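Local coordinates for methylthioribose-1-phosphate isomerase (Saccharomyces cerevisiae, PDB 1W2W), which catalyses the interconversion of methylthioribose-1-phosphate and methylthioribulose-1-phosphate, the first step from this sugar phosphate in the methionine salvage pathway, at residues Val20-Leu24 / Ser47-Arg51; Ser63-Glu67 / Arg98-Leu102; Glu118-Ile122 / Ser135-Tyr139. Residues are numbered along the deposited sequence.

Contact 1: residues Val20-Leu24 / Ser47-Arg51; sequences VLDQL and SMQVR. With SO4 (sulfate ion), chain I.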
loop_
_atom_site.group_PDB
_atom_site.type_symbol
_atom_site.label_atom_id
_atom_site.label_comp_id
_atom_site.label_asym_id
_atom_site.label_seq_id
_atom_site.Cartn_x
_atom_site.Cartn_y
_atom_site.Cartn_z
ATOM N N VAL A 20 -13.793 -2.292 -25.158
ATOM C CA VAL A 20 -12.775 -1.828 -24.219
ATOM C C VAL A 20 -12.248 -2.976 -23.365
ATOM O O VAL A 20 -12.969 -3.930 -23.050
ATOM C CB VAL A 20 -13.295 -0.708 -23.304
ATOM C CG1 VAL A 20 -13.719 0.515 -24.122
ATOM C CG2 VAL A 20 -14.442 -1.225 -22.424
ATOM N N LEU A 21 -10.978 -2.898 -22.993
ATOM C CA LEU A 21 -10.415 -3.917 -22.121
ATOM C C LEU A 21 -11.035 -3.762 -20.747
ATOM O O LEU A 21 -11.171 -2.647 -20.261
ATOM C CB LEU A 21 -8.909 -3.714 -21.989
ATOM C CG LEU A 21 -7.990 -4.390 -22.999
ATOM C CD1 LEU A 21 -6.560 -4.109 -22.585
ATOM C CD2 LEU A 21 -8.265 -5.887 -23.070
ATOM N N ASP A 22 -11.384 -4.872 -20.108
ATOM C CA ASP A 22 -11.832 -4.795 -18.721
ATOM C C ASP A 22 -10.609 -4.693 -17.807
ATOM O O ASP A 22 -9.938 -5.698 -17.502
ATOM C CB ASP A 22 -12.650 -6.030 -18.362
ATOM C CG ASP A 22 -13.319 -5.901 -17.015
ATOM O OD1 ASP A 22 -12.835 -5.089 -16.187
ATOM O OD2 ASP A 22 -14.340 -6.560 -16.708
ATOM N N GLN A 23 -10.308 -3.476 -17.364
ATOM C CA GLN A 23 -9.069 -3.282 -16.621
ATOM C C GLN A 23 -9.123 -3.814 -15.203
ATOM O O GLN A 23 -8.092 -3.868 -14.526
ATOM C CB GLN A 23 -8.658 -1.817 -16.636
ATOM C CG GLN A 23 -8.382 -1.303 -18.050
ATOM C CD GLN A 23 -7.832 0.104 -18.039
ATOM O OE1 GLN A 23 -6.915 0.410 -17.278
ATOM N NE2 GLN A 23 -8.399 0.974 -18.872
ATOM N N LEU A 24 -10.310 -4.202 -14.749
ATOM C CA LEU A 24 -10.426 -4.852 -13.455
ATOM C C LEU A 24 -9.752 -6.224 -13.489
ATOM O O LEU A 24 -9.317 -6.709 -12.450
ATOM C CB LEU A 24 -11.894 -5.020 -13.032
ATOM C CG LEU A 24 -12.764 -3.776 -12.818
ATOM C CD1 LEU A 24 -14.192 -4.249 -12.601
ATOM C CD2 LEU A 24 -12.293 -2.972 -11.605
ATOM N N SER A 47 -17.870 1.533 -12.919
ATOM C CA SER A 47 -17.288 0.323 -12.356
ATOM C C SER A 47 -15.762 0.273 -12.496
ATOM O O SER A 47 -15.119 -0.625 -11.944
ATOM C CB SER A 47 -17.915 -0.910 -13.017
ATOM O OG SER A 47 -17.391 -1.093 -14.324
HETATM N N MSE A 48 -15.181 1.226 -13.224
HETATM C CA MSE A 48 -13.720 1.269 -13.411
HETATM C C MSE A 48 -13.175 0.120 -14.252
HETATM O O MSE A 48 -12.009 -0.295 -14.134
HETATM C CB MSE A 48 -12.988 1.412 -12.078
HETATM C CG MSE A 48 -13.325 2.726 -11.392
HETATM SE SE MSE A 48 -12.316 3.038 -9.748
HETATM C CE MSE A 48 -10.495 3.334 -10.489
ATOM N N GLN A 49 -14.029 -0.386 -15.133
ATOM C CA GLN A 49 -13.578 -1.305 -16.156
ATOM C C GLN A 49 -12.752 -0.554 -17.188
ATOM O O GLN A 49 -11.777 -1.092 -17.696
ATOM C CB GLN A 49 -14.754 -1.993 -16.841
ATOM C CG GLN A 49 -15.459 -3.000 -15.953
ATOM C CD GLN A 49 -16.709 -3.526 -16.615
ATOM O OE1 GLN A 49 -17.652 -2.769 -16.825
ATOM N NE2 GLN A 49 -16.718 -4.812 -16.957
ATOM N N VAL A 50 -13.140 0.684 -17.480
ATOM C CA VAL A 50 -12.239 1.640 -18.121
ATOM C C VAL A 50 -11.911 2.680 -17.059
ATOM O O VAL A 50 -12.806 3.169 -16.357
ATOM C CB VAL A 50 -12.933 2.355 -19.310
ATOM C CG1 VAL A 50 -12.003 3.398 -19.922
ATOM C CG2 VAL A 50 -13.362 1.353 -20.380
ATOM N N ARG A 51 -10.634 3.034 -16.927
ATOM C CA ARG A 51 -10.286 4.135 -16.042
ATOM C C ARG A 51 -9.037 4.818 -16.571
ATOM O O ARG A 51 -8.514 4.430 -17.620
ATOM C CB ARG A 51 -10.129 3.675 -14.584
ATOM C CG ARG A 51 -9.541 2.266 -14.383
ATOM C CD ARG A 51 -8.143 2.095 -14.976
ATOM N NE ARG A 51 -7.242 3.141 -14.492
ATOM C CZ ARG A 51 -6.095 3.490 -15.064
ATOM N NH1 ARG A 51 -5.674 2.875 -16.161
ATOM N NH2 ARG A 51 -5.360 4.466 -14.528
HETATM S S SO4 I . -8.282 6.277 -12.133
HETATM O O1 SO4 I . -9.240 6.581 -13.202
HETATM O O2 SO4 I . -8.998 6.302 -10.856
HETATM O O3 SO4 I . -7.738 4.947 -12.331
HETATM O O4 SO4 I . -7.242 7.299 -12.128
#
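Leu24 lies over the aliphatic part of Gln49, with Leu24 CD1 3.8 Å from Gln49 CG. Its other methyl, Leu24 CD2, is 3.7 Å from both Ser47 O and Met48 O. Two motifs meet here. Helix 38-46 ends in a Schellman motif, with Met48 (a selenomethionine) at positive phi. Strand 17-21 runs on into an Asx turn, in which Leu24 N donates to Asp22 OD1 at 3.0 Å. The second carboxylate oxygen of Asp22, OD2, accepts from Gln49 NE2 at 3.0 Å. Asp22 thus holds its own turn and the opposite loop together. The main chains also join directly. Gln23 N donates to Gln49 O at 2.8 Å, close to the point where the two backbones are nearest. On the strand side, Val20 CG2 packs on Val50 CG2 at 3.5 Å, and Val59 of helix 53-73 touches both valines.

The Arg51 end of the contact carries charge. Arg51 has chi1, chi2 and chi3 all p, so its side chain curls. One edge of its guanidinium meets Gln23 and another meets a sulfate, probably from the crystallisation liquor. This ion is also hydrogen-bonded to Gly52 N, to Arg106 NH2 and to residues of another protein chain of the assembly. Arg51 lies about 4 Å, side chain to side chain, from Cys181, the predicted transition state stabilizer. The sulfate is therefore consistent with a site for the substrate phosphate. Arg51 NH1 donates to Gln23 OE1 at 3.0 Å, while Arg51 NE donates to sulfate O3 at 2.9 Å.

Contact 2: residues Ser63-Glu67 / Arg98-Leu102; sequences SVLTE and RLDFL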
loop_
_atom_site.group_PDB
_atom_site.type_symbol
_atom_site.label_atom_id
_atom_site.label_comp_id
_atom_site.label_asym_id
_atom_site.label_seq_id
_atom_site.Cartn_x
_atom_site.Cartn_y
_atom_site.Cartn_z
ATOM N N SER A 63 -19.212 6.312 -26.602
ATOM C CA SER A 63 -20.493 5.678 -26.289
ATOM C C SER A 63 -21.681 6.521 -26.766
ATOM O O SER A 63 -22.749 5.978 -27.062
ATOM C CB SER A 63 -20.616 5.327 -24.799
ATOM O OG SER A 63 -20.952 6.462 -24.016
ATOM N N VAL A 64 -21.495 7.837 -26.840
ATOM C CA VAL A 64 -22.516 8.715 -27.419
ATOM C C VAL A 64 -22.625 8.437 -28.922
ATOM O O VAL A 64 -23.728 8.334 -29.488
ATOM C CB VAL A 64 -22.176 10.202 -27.179
ATOM C CG1 VAL A 64 -23.307 11.095 -27.691
ATOM C CG2 VAL A 64 -21.950 10.486 -25.701
ATOM N N LEU A 65 -21.481 8.306 -29.582
ATOM C CA LEU A 65 -21.484 8.015 -31.011
ATOM C C LEU A 65 -22.093 6.644 -31.315
ATOM O O LEU A 65 -22.917 6.522 -32.224
ATOM C CB LEU A 65 -20.083 8.148 -31.625
ATOM C CG LEU A 65 -19.964 7.778 -33.116
ATOM C CD1 LEU A 65 -20.816 8.714 -33.988
ATOM C CD2 LEU A 65 -18.509 7.824 -33.565
ATOM N N THR A 66 -21.715 5.604 -30.582
ATOM C CA THR A 66 -22.340 4.304 -30.836
ATOM C C THR A 66 -23.848 4.365 -30.593
ATOM O O THR A 66 -24.615 3.713 -31.309
ATOM C CB THR A 66 -21.709 3.153 -30.012
ATOM O OG1 THR A 66 -21.700 3.486 -28.622
ATOM C CG2 THR A 66 -20.245 2.958 -30.353
ATOM N N GLU A 67 -24.271 5.140 -29.595
ATOM C CA GLU A 67 -25.698 5.275 -29.309
ATOM C C GLU A 67 -26.443 5.933 -30.467
ATOM O O GLU A 67 -27.496 5.444 -30.896
ATOM C CB GLU A 67 -25.972 6.028 -28.004
ATOM C CG GLU A 67 -27.465 6.225 -27.771
ATOM C CD GLU A 67 -27.823 6.327 -26.307
ATOM O OE1 GLU A 67 -28.677 7.168 -25.961
ATOM O OE2 GLU A 67 -27.253 5.563 -25.498
ATOM N N ARG A 98 -29.238 12.156 -21.215
ATOM C CA ARG A 98 -28.342 11.007 -21.173
ATOM C C ARG A 98 -26.868 11.425 -21.096
ATOM O O ARG A 98 -26.056 10.728 -20.476
ATOM C CB ARG A 98 -28.635 10.051 -22.334
ATOM C CG ARG A 98 -29.915 9.265 -22.072
ATOM C CD ARG A 98 -30.389 8.437 -23.234
ATOM N NE ARG A 98 -29.543 7.264 -23.458
ATOM C CZ ARG A 98 -29.472 6.224 -22.645
ATOM N NH1 ARG A 98 -30.192 6.188 -21.529
ATOM N NH2 ARG A 98 -28.684 5.207 -22.955
ATOM N N LEU A 99 -26.533 12.567 -21.694
ATOM C CA LEU A 99 -25.212 13.172 -21.480
ATOM C C LEU A 99 -24.963 13.586 -20.034
ATOM O O LEU A 99 -23.868 13.383 -19.502
ATOM C CB LEU A 99 -24.965 14.336 -22.448
ATOM C CG LEU A 99 -24.960 14.008 -23.941
ATOM C CD1 LEU A 99 -24.944 15.304 -24.754
ATOM C CD2 LEU A 99 -23.750 13.131 -24.293
ATOM N N ASP A 100 -25.970 14.160 -19.386
ATOM C CA ASP A 100 -25.889 14.429 -17.952
ATOM C C ASP A 100 -25.742 13.164 -17.101
ATOM O O ASP A 100 -24.998 13.156 -16.120
ATOM C CB ASP A 100 -27.079 15.283 -17.477
ATOM C CG ASP A 100 -27.134 16.651 -18.155
ATOM O OD1 ASP A 100 -26.126 17.081 -18.761
ATOM O OD2 ASP A 100 -28.159 17.371 -18.141
ATOM N N PHE A 101 -26.446 12.096 -17.475
ATOM C CA PHE A 101 -26.303 10.803 -16.803
ATOM C C PHE A 101 -24.849 10.328 -16.922
ATOM O O PHE A 101 -24.206 9.979 -15.917
ATOM C CB PHE A 101 -27.277 9.802 -17.436
ATOM C CG PHE A 101 -27.127 8.389 -16.949
ATOM C CD1 PHE A 101 -27.230 8.086 -15.598
ATOM C CD2 PHE A 101 -26.882 7.367 -17.852
ATOM C CE1 PHE A 101 -27.092 6.781 -15.154
ATOM C CE2 PHE A 101 -26.746 6.056 -17.413
ATOM C CZ PHE A 101 -26.854 5.765 -16.064
ATOM N N LEU A 102 -24.335 10.335 -18.148
ATOM C CA LEU A 102 -22.954 9.895 -18.403
ATOM C C LEU A 102 -21.960 10.690 -17.561
ATOM O O LEU A 102 -21.045 10.117 -16.957
ATOM C CB LEU A 102 -22.610 10.050 -19.890
ATOM C CG LEU A 102 -21.215 9.592 -20.329
ATOM C CD1 LEU A 102 -21.042 8.131 -19.925
ATOM C CD2 LEU A 102 -21.097 9.719 -21.844
#
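Helices 53-73 and 88-103 run roughly antiparallel here, at 147° between the two short segments. Their axes come no closer than 12.0 Å, so the side chains must bridge a wide gap. Only 218 Å² is buried in total.

Glu67 does this by extending. Its chi1 and chi2 are both t, which carries the carboxylate straight out from its helix. Arg98 takes m, t, p for its first three angles. The turn at chi3 and chi4 brings the NE and NH2 edge of its guanidinium to face that carboxylate. A two-pronged salt bridge results, with Arg98 NE to Glu67 OE1 at 2.7 Å and Arg98 NH2 to Glu67 OE2 at 2.9 Å.

Val64, one helical turn before Glu67, has chi1 t, which points CG2 at the facing leucines. Val64 CG2 is 3.5 Å from Leu99 CD2 and 4.0 Å from Leu102 CD2. The two leucines reach this methyl differently. Leu99 is mt: its CA-to-CB bond points sideways, and the end of the side chain swings in. Leu102 is tp and starts out toward the partner helix. Leu102 CD2 also rests 3.9 Å from Ser63 OG, whose hydroxyl is hydrogen-bonded to Gly60 O in its own helix.

This is helix packing within the N-terminal piece of the enzyme, with a buried ion pair beside an apolar patch. The start of helix 38-46 adjoins the charged end: Ile38 N is hydrogen-bonded to Glu67 OE2, and Asp39 forms a second salt bridge with Arg98. Helix 129-168 touches Val64 through Leu136, and helix 111-124 lies against Leu99 and Leu102.

Contact 3: residues Glu118-Ile122 / Ser135-Tyr139; sequences EIKNI and SLYNY
Build two regular helical turns, 118-122 and 135-139, nearly antiparallel at 153° with axes 10.5 Å apart. Set Ile119 opposite Leu136 and Ile122 opposite Ser135, each pair with CA atoms 7.1 Å apart. They are parts of successive helices, which form an antiparallel helical hairpin.

Tyr139, chi1 t, is the largest bump. Its ring enters the hollow lined by Glu118, Ile119 and Ile122. Glu118, chi1 t and chi2 p, lays CG 3.5 Å from Tyr139 CE1. Ile119 CG1 sits 3.9 Å from Tyr139 CE2. Both isoleucines are mt. Ile122 CD1 fills the space at the root of the ring, 3.6 Å from Tyr139 CB, while Ile122 CG2 meets Ser135 CB at 3.7 Å. Leu136, tp, brings CD1 to 3.8 Å from Ile119 CG1. These contacts are all between carbon atoms.

The Tyr139 hydroxyl is hydrogen-bonded to Ser115 OG in helix 111-124. Helix 53-73 packs against the pair, its Ser61 touching Ile119 and Tyr139 and its Val64 and Leu65 touching Leu136.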
loop_
_atom_site.group_PDB
_atom_site.type_symbol
_atom_site.label_atom_id
_atom_site.label_comp_id
_atom_site.label_asym_id
_atom_site.label_seq_id
_atom_site.Cartn_x
_atom_site.Cartn_y
_atom_site.Cartn_z
ATOM N N GLU A 118 -18.072 19.950 -25.060
ATOM C CA GLU A 118 -17.825 20.090 -26.483
ATOM C C GLU A 118 -18.879 19.332 -27.283
ATOM O O GLU A 118 -19.389 19.852 -28.280
ATOM C CB GLU A 118 -16.418 19.612 -26.848
ATOM C CG GLU A 118 -15.975 19.964 -28.264
ATOM C CD GLU A 118 -16.349 21.374 -28.693
ATOM O OE1 GLU A 118 -16.063 22.340 -27.951
ATOM O OE2 GLU A 118 -16.929 21.514 -29.788
ATOM N N ILE A 119 -19.218 18.117 -26.847
ATOM C CA ILE A 119 -20.242 17.346 -27.558
ATOM C C ILE A 119 -21.593 18.078 -27.520
ATOM O O ILE A 119 -22.306 18.119 -28.533
ATOM C CB ILE A 119 -20.364 15.911 -27.017
ATOM C CG1 ILE A 119 -19.086 15.122 -27.332
ATOM C CG2 ILE A 119 -21.627 15.225 -27.587
ATOM C CD1 ILE A 119 -18.935 13.811 -26.562
ATOM N N LYS A 120 -21.937 18.657 -26.373
ATOM C CA LYS A 120 -23.159 19.469 -26.287
ATOM C C LYS A 120 -23.146 20.675 -27.231
ATOM O O LYS A 120 -24.179 21.021 -27.830
ATOM C CB LYS A 120 -23.424 19.935 -24.857
ATOM C CG LYS A 120 -23.972 18.845 -23.960
ATOM C CD LYS A 120 -24.469 19.425 -22.652
ATOM C CE LYS A 120 -24.956 18.337 -21.722
ATOM N NZ LYS A 120 -25.687 18.978 -20.597
ATOM N N ASN A 121 -21.988 21.318 -27.356
ATOM C CA ASN A 121 -21.833 22.418 -28.304
ATOM C C ASN A 121 -22.014 21.955 -29.742
ATOM O O ASN A 121 -22.622 22.649 -30.569
ATOM C CB ASN A 121 -20.461 23.076 -28.152
ATOM C CG ASN A 121 -20.390 23.986 -26.945
ATOM O OD1 ASN A 121 -21.417 24.462 -26.454
ATOM N ND2 ASN A 121 -19.180 24.227 -26.454
ATOM N N ILE A 122 -21.485 20.776 -30.049
ATOM C CA ILE A 122 -21.719 20.191 -31.358
ATOM C C ILE A 122 -23.203 19.889 -31.554
ATOM O O ILE A 122 -23.757 20.172 -32.618
ATOM C CB ILE A 122 -20.864 18.936 -31.572
ATOM C CG1 ILE A 122 -19.383 19.332 -31.634
ATOM C CG2 ILE A 122 -21.264 18.243 -32.880
ATOM C CD1 ILE A 122 -18.442 18.136 -31.579
ATOM N N SER A 135 -20.608 14.932 -37.358
ATOM C CA SER A 135 -19.733 15.873 -36.659
ATOM C C SER A 135 -19.145 15.238 -35.398
ATOM O O SER A 135 -18.003 15.519 -35.025
ATOM C CB SER A 135 -20.502 17.144 -36.292
ATOM O OG SER A 135 -20.964 17.803 -37.465
ATOM N N LEU A 136 -19.932 14.393 -34.741
ATOM C CA LEU A 136 -19.461 13.671 -33.569
ATOM C C LEU A 136 -18.384 12.656 -33.938
ATOM O O LEU A 136 -17.403 12.496 -33.198
ATOM C CB LEU A 136 -20.625 12.991 -32.838
ATOM C CG LEU A 136 -20.278 12.213 -31.562
ATOM C CD1 LEU A 136 -19.595 13.101 -30.525
ATOM C CD2 LEU A 136 -21.511 11.529 -30.968
ATOM N N TYR A 137 -18.557 11.970 -35.070
ATOM C CA TYR A 137 -17.513 11.087 -35.580
ATOM C C TYR A 137 -16.210 11.864 -35.752
ATOM O O TYR A 137 -15.139 11.423 -35.311
ATOM C CB TYR A 137 -17.898 10.497 -36.942
ATOM C CG TYR A 137 -16.784 9.676 -37.569
ATOM C CD1 TYR A 137 -16.537 8.369 -37.151
ATOM C CD2 TYR A 137 -15.982 10.205 -38.578
ATOM C CE1 TYR A 137 -15.510 7.612 -37.727
ATOM C CE2 TYR A 137 -14.968 9.457 -39.148
ATOM C CZ TYR A 137 -14.739 8.169 -38.721
ATOM O OH TYR A 137 -13.727 7.429 -39.300
ATOM N N ASN A 138 -16.300 13.018 -36.409
ATOM C CA ASN A 138 -15.118 13.870 -36.569
ATOM C C ASN A 138 -14.543 14.246 -35.208
ATOM O O ASN A 138 -13.320 14.233 -35.016
ATOM C CB ASN A 138 -15.437 15.123 -37.390
ATOM C CG ASN A 138 -15.663 14.801 -38.853
ATOM O OD1 ASN A 138 -15.349 13.698 -39.302
ATOM N ND2 ASN A 138 -16.210 15.750 -39.599
ATOM N N TYR A 139 -15.421 14.574 -34.265
ATOM C CA TYR A 139 -14.955 15.017 -32.955
ATOM C C TYR A 139 -14.177 13.913 -32.243
ATOM O O TYR A 139 -13.084 14.150 -31.692
ATOM C CB TYR A 139 -16.098 15.498 -32.049
ATOM C CG TYR A 139 -15.592 15.693 -30.636
ATOM C CD1 TYR A 139 -14.838 16.809 -30.307
ATOM C CD2 TYR A 139 -15.850 14.753 -29.640
ATOM C CE1 TYR A 139 -14.356 16.991 -29.024
ATOM C CE2 TYR A 139 -15.370 14.929 -28.341
ATOM C CZ TYR A 139 -14.621 16.051 -28.049
ATOM O OH TYR A 139 -14.127 16.278 -26.790
#

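From the N terminus, the first two strands lead into contact 1. It closes a loop holding strand 32-34 and helix 38-46, and ties the sheet's middle strand to the entry of helix 53-73. Contact 2 then closes the longer excursion from helix 53-73 to helix 88-103. Contact 3 closes the hairpin of helices 111-124 and 129-168. The three follow in series; none nests or crosses. Contacts 2 and 3 touch: Asp100 OD1 and Lys120 NZ form a salt bridge at 2.7 Å, and Leu136 packs on Val64 and Leu65. Together they join four helices. Contact 1 stands apart by the sulfate site, its centre about 24 Å from that of contact 3.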